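Long-range contact in iodotyrosine deiodinase (Thermotoga neapolitana, PDB 6TYK), which uses FMN to remove halogen from halotyrosines such as 3-iodo-L-tyrosine, a reductive dehalogenation that releases halide and L-tyrosine: residues Y100-F105 with V160-G165. Residues are numbered along the deposited sequence; the frame is centred on the assembly and turned at random.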
ATOM      1  N   TYR A 100      11.503   9.521 -16.055  1.00 13.60           N
ATOM      2  CA  TYR A 100      11.998   8.875 -14.851  1.00 13.42           C
ATOM      3  C   TYR A 100      11.461   7.463 -14.773  1.00 12.70           C
ATOM      4  O   TYR A 100      10.271   7.247 -15.013  1.00 13.56           O
ATOM      5  CB  TYR A 100      11.490   9.590 -13.599  1.00 14.04           C
ATOM      6  CG  TYR A 100      11.879  11.032 -13.425  1.00 14.86           C
ATOM      7  CD1 TYR A 100      13.152  11.382 -13.010  1.00 13.94           C
ATOM      8  CD2 TYR A 100      10.948  12.041 -13.607  1.00 14.98           C
ATOM      9  CE1 TYR A 100      13.499  12.704 -12.822  1.00 15.19           C
ATOM     10  CE2 TYR A 100      11.283  13.365 -13.419  1.00 16.17           C
ATOM     11  CZ  TYR A 100      12.561  13.687 -13.030  1.00 16.00           C
ATOM     12  OH  TYR A 100      12.895  15.004 -12.846  1.00 17.45           O
ATOM     13  N   LEU A 101      12.320   6.509 -14.421  1.00 11.23           N
ATOM     14  CA  LEU A 101      11.839   5.239 -13.901  1.00 11.11           C
ATOM     15  C   LEU A 101      12.170   5.220 -12.421  1.00 10.90           C
ATOM     16  O   LEU A 101      13.341   5.175 -12.030  1.00 12.82           O
ATOM     17  CB  LEU A 101      12.478   4.045 -14.595  1.00 12.29           C
ATOM     18  CG  LEU A 101      12.392   4.038 -16.115  1.00 13.19           C
ATOM     19  CD1 LEU A 101      13.056   2.782 -16.648  1.00 14.57           C
ATOM     20  CD2 LEU A 101      10.942   4.116 -16.570  1.00 14.01           C
ATOM     21  N   LEU A 102      11.135   5.300 -11.596  1.00 11.19           N
ATOM     22  CA  LEU A 102      11.335   5.280 -10.157  1.00 10.45           C
ATOM     23  C   LEU A 102      11.252   3.837  -9.702  1.00 10.09           C
ATOM     24  O   LEU A 102      10.180   3.217  -9.749  1.00 12.02           O
ATOM     25  CB  LEU A 102      10.265   6.117  -9.465  1.00 12.51           C
ATOM     26  CG  LEU A 102      10.311   6.066  -7.936  1.00 13.47           C
ATOM     27  CD1 LEU A 102      11.579   6.722  -7.373  1.00 13.87           C
ATOM     28  CD2 LEU A 102       9.064   6.706  -7.343  1.00 16.37           C
ATOM     29  N   LEU A 103      12.394   3.280  -9.322  1.00 10.86           N
ATOM     30  CA  LEU A 103      12.427   1.924  -8.805  1.00 11.21           C
ATOM     31  C   LEU A 103      12.275   1.969  -7.302  1.00 10.84           C
ATOM     32  O   LEU A 103      13.040   2.634  -6.604  1.00 12.60           O
ATOM     33  CB  LEU A 103      13.717   1.204  -9.217  1.00 11.59           C
ATOM     34  CG  LEU A 103      13.688   0.556 -10.613  1.00 12.52           C
ATOM     35  CD1 LEU A 103      13.394   1.576 -11.714  1.00 14.31           C
ATOM     36  CD2 LEU A 103      14.997  -0.160 -10.888  1.00 14.45           C
ATOM     37  N   VAL A 104      11.275   1.255  -6.807  1.00 10.62           N
ATOM     38  CA  VAL A 104      10.945   1.273  -5.392  1.00 10.95           C
ATOM     39  C   VAL A 104      11.327  -0.064  -4.779  1.00  9.28           C
ATOM     40  O   VAL A 104      10.867  -1.125  -5.230  1.00 11.31           O
ATOM     41  CB  VAL A 104       9.439   1.533  -5.172  1.00 12.57           C
ATOM     42  CG1 VAL A 104       9.123   1.561  -3.689  1.00 15.33           C
ATOM     43  CG2 VAL A 104       9.027   2.843  -5.822  1.00 12.41           C
ATOM     44  N   PHE A 105      12.187  -0.017  -3.765  1.00  9.98           N
ATOM     45  CA  PHE A 105      12.660  -1.225  -3.113  1.00 10.16           C
ATOM     46  C   PHE A 105      12.149  -1.316  -1.690  1.00 10.66           C
ATOM     47  O   PHE A 105      11.847  -0.300  -1.056  1.00 11.11           O
ATOM     48  CB  PHE A 105      14.190  -1.232  -3.048  1.00 11.83           C
ATOM     49  CG  PHE A 105      14.862  -1.195  -4.384  1.00 10.95           C
ATOM     50  CD1 PHE A 105      14.991  -0.006  -5.084  1.00 12.59           C
ATOM     51  CD2 PHE A 105      15.389  -2.352  -4.938  1.00 11.41           C
ATOM     52  CE1 PHE A 105      15.618   0.018  -6.323  1.00 14.02           C
ATOM     53  CE2 PHE A 105      16.021  -2.331  -6.171  1.00 12.28           C
ATOM     54  CZ  PHE A 105      16.136  -1.145  -6.859  1.00 12.40           C
ATOM     55  N   VAL A 160       8.594  -2.580  -7.386  1.00 11.45           N
ATOM     56  CA  VAL A 160       7.833  -2.059  -8.504  1.00 10.58           C
ATOM     57  C   VAL A 160       8.677  -1.047  -9.256  1.00 10.62           C
ATOM     58  O   VAL A 160       9.539  -0.394  -8.668  1.00 12.07           O
ATOM     59  CB  VAL A 160       6.505  -1.407  -8.025  1.00 10.56           C
ATOM     60  CG1 VAL A 160       6.759  -0.203  -7.107  1.00 12.37           C
ATOM     61  CG2 VAL A 160       5.661  -1.001  -9.203  1.00 13.04           C
ATOM     62  N   ILE A 161       8.464  -0.974 -10.566  1.00  9.70           N
ATOM     63  CA  ILE A 161       9.057   0.061 -11.400  1.00 10.82           C
ATOM     64  C   ILE A 161       7.947   1.040 -11.693  1.00 10.94           C
ATOM     65  O   ILE A 161       6.920   0.667 -12.268  1.00 11.63           O
ATOM     66  CB  ILE A 161       9.567  -0.536 -12.722  1.00 12.08           C
ATOM     67  CG1 ILE A 161      10.687  -1.545 -12.449  1.00 13.16           C
ATOM     68  CG2 ILE A 161      10.023   0.571 -13.684  1.00 13.43           C
ATOM     69  CD1 ILE A 161      11.007  -2.405 -13.656  1.00 14.73           C
ATOM     70  N   LEU A 162       8.137   2.291 -11.299  1.00 11.55           N
ATOM     71  CA  LEU A 162       7.136   3.317 -11.553  1.00 11.03           C
ATOM     72  C   LEU A 162       7.654   4.319 -12.570  1.00 10.20           C
ATOM     73  O   LEU A 162       8.378   5.248 -12.215  1.00 11.09           O
ATOM     74  CB  LEU A 162       6.789   4.070 -10.266  1.00 12.66           C
ATOM     75  CG  LEU A 162       6.083   3.286  -9.168  1.00 17.07           C
ATOM     76  CD1 LEU A 162       6.171   4.063  -7.864  1.00 19.98           C
ATOM     77  CD2 LEU A 162       4.628   3.048  -9.522  1.00 16.68           C
ATOM     78  N   PRO A 163       7.295   4.138 -13.844  1.00 11.64           N
ATOM     79  CA  PRO A 163       7.602   5.192 -14.811  1.00 12.36           C
ATOM     80  C   PRO A 163       6.842   6.443 -14.403  1.00 12.63           C
ATOM     81  O   PRO A 163       5.661   6.352 -14.054  1.00 13.66           O
ATOM     82  CB  PRO A 163       7.064   4.635 -16.134  1.00 13.50           C
ATOM     83  CG  PRO A 163       6.937   3.151 -15.899  1.00 15.47           C
ATOM     84  CD  PRO A 163       6.583   3.007 -14.457  1.00 14.33           C
ATOM     85  N   VAL A 164       7.525   7.581 -14.399  1.00 11.68           N
ATOM     86  CA  VAL A 164       6.910   8.839 -14.003  1.00 12.76           C
ATOM     87  C   VAL A 164       7.220   9.913 -15.027  1.00 13.06           C
ATOM     88  O   VAL A 164       8.349  10.038 -15.492  1.00 14.45           O
ATOM     89  CB  VAL A 164       7.406   9.304 -12.623  1.00 14.12           C
ATOM     90  CG1 VAL A 164       6.805  10.672 -12.272  1.00 16.90           C
ATOM     91  CG2 VAL A 164       7.041   8.273 -11.561  1.00 15.65           C
ATOM     92  N   GLY A 165       6.205  10.685 -15.381  1.00 12.41           N
ATOM     93  CA  GLY A 165       6.393  11.800 -16.282  1.00 12.37           C
ATOM     94  C   GLY A 165       5.065  12.484 -16.501  1.00 12.35           C
ATOM     95  O   GLY A 165       4.076  12.178 -15.836  1.00 13.07           O
TER
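Tyr100 and Val164, Leu102 and Leu162, and Val104 and Val160 form successive hydrogen-bonded pairs of an antiparallel ladder whose short segment axes run at 152°. The central pair is tight, Leu162 N lying 2.7 Å from Leu102 O, whereas Val160 N to Val104 O is weak at 3.5 Å. Pro163 has no N-H to give, but it falls in a non-hydrogen-bonded pair with Leu101, and its CA approaches Tyr100 O at 3.4 Å in a CA-H...O contact. On the face packed against helix 113-130, Leu102 and Leu162 lie side by side, CD2 of Leu102 against CD1 of Leu162. CD1 of Leu162 also meets CG2 of Val104 at 3.7 Å. CG1 of Val160 stands between the backbone N and the carbonyl carbon (chi1 62°) and meets CB of Val104, also at 3.7 Å. On the other face, CD1 of Leu103 rests on CG2 of Ile161 at 4.0 Å, while CD2 of Leu101 touches CA and CB of Pro163, and helix 94-97 packs here through Leu95. The contact thus joins the two middle strands of the nitroreductase-fold sheet: inward-facing N-H and C=O groups of alternate residues satisfy each other, those of Leu101 and Leu103 turn to Val51 and Leu49 of strand 46-51, and mostly branched aliphatic side chains line both faces, with FMN near the Val160 end.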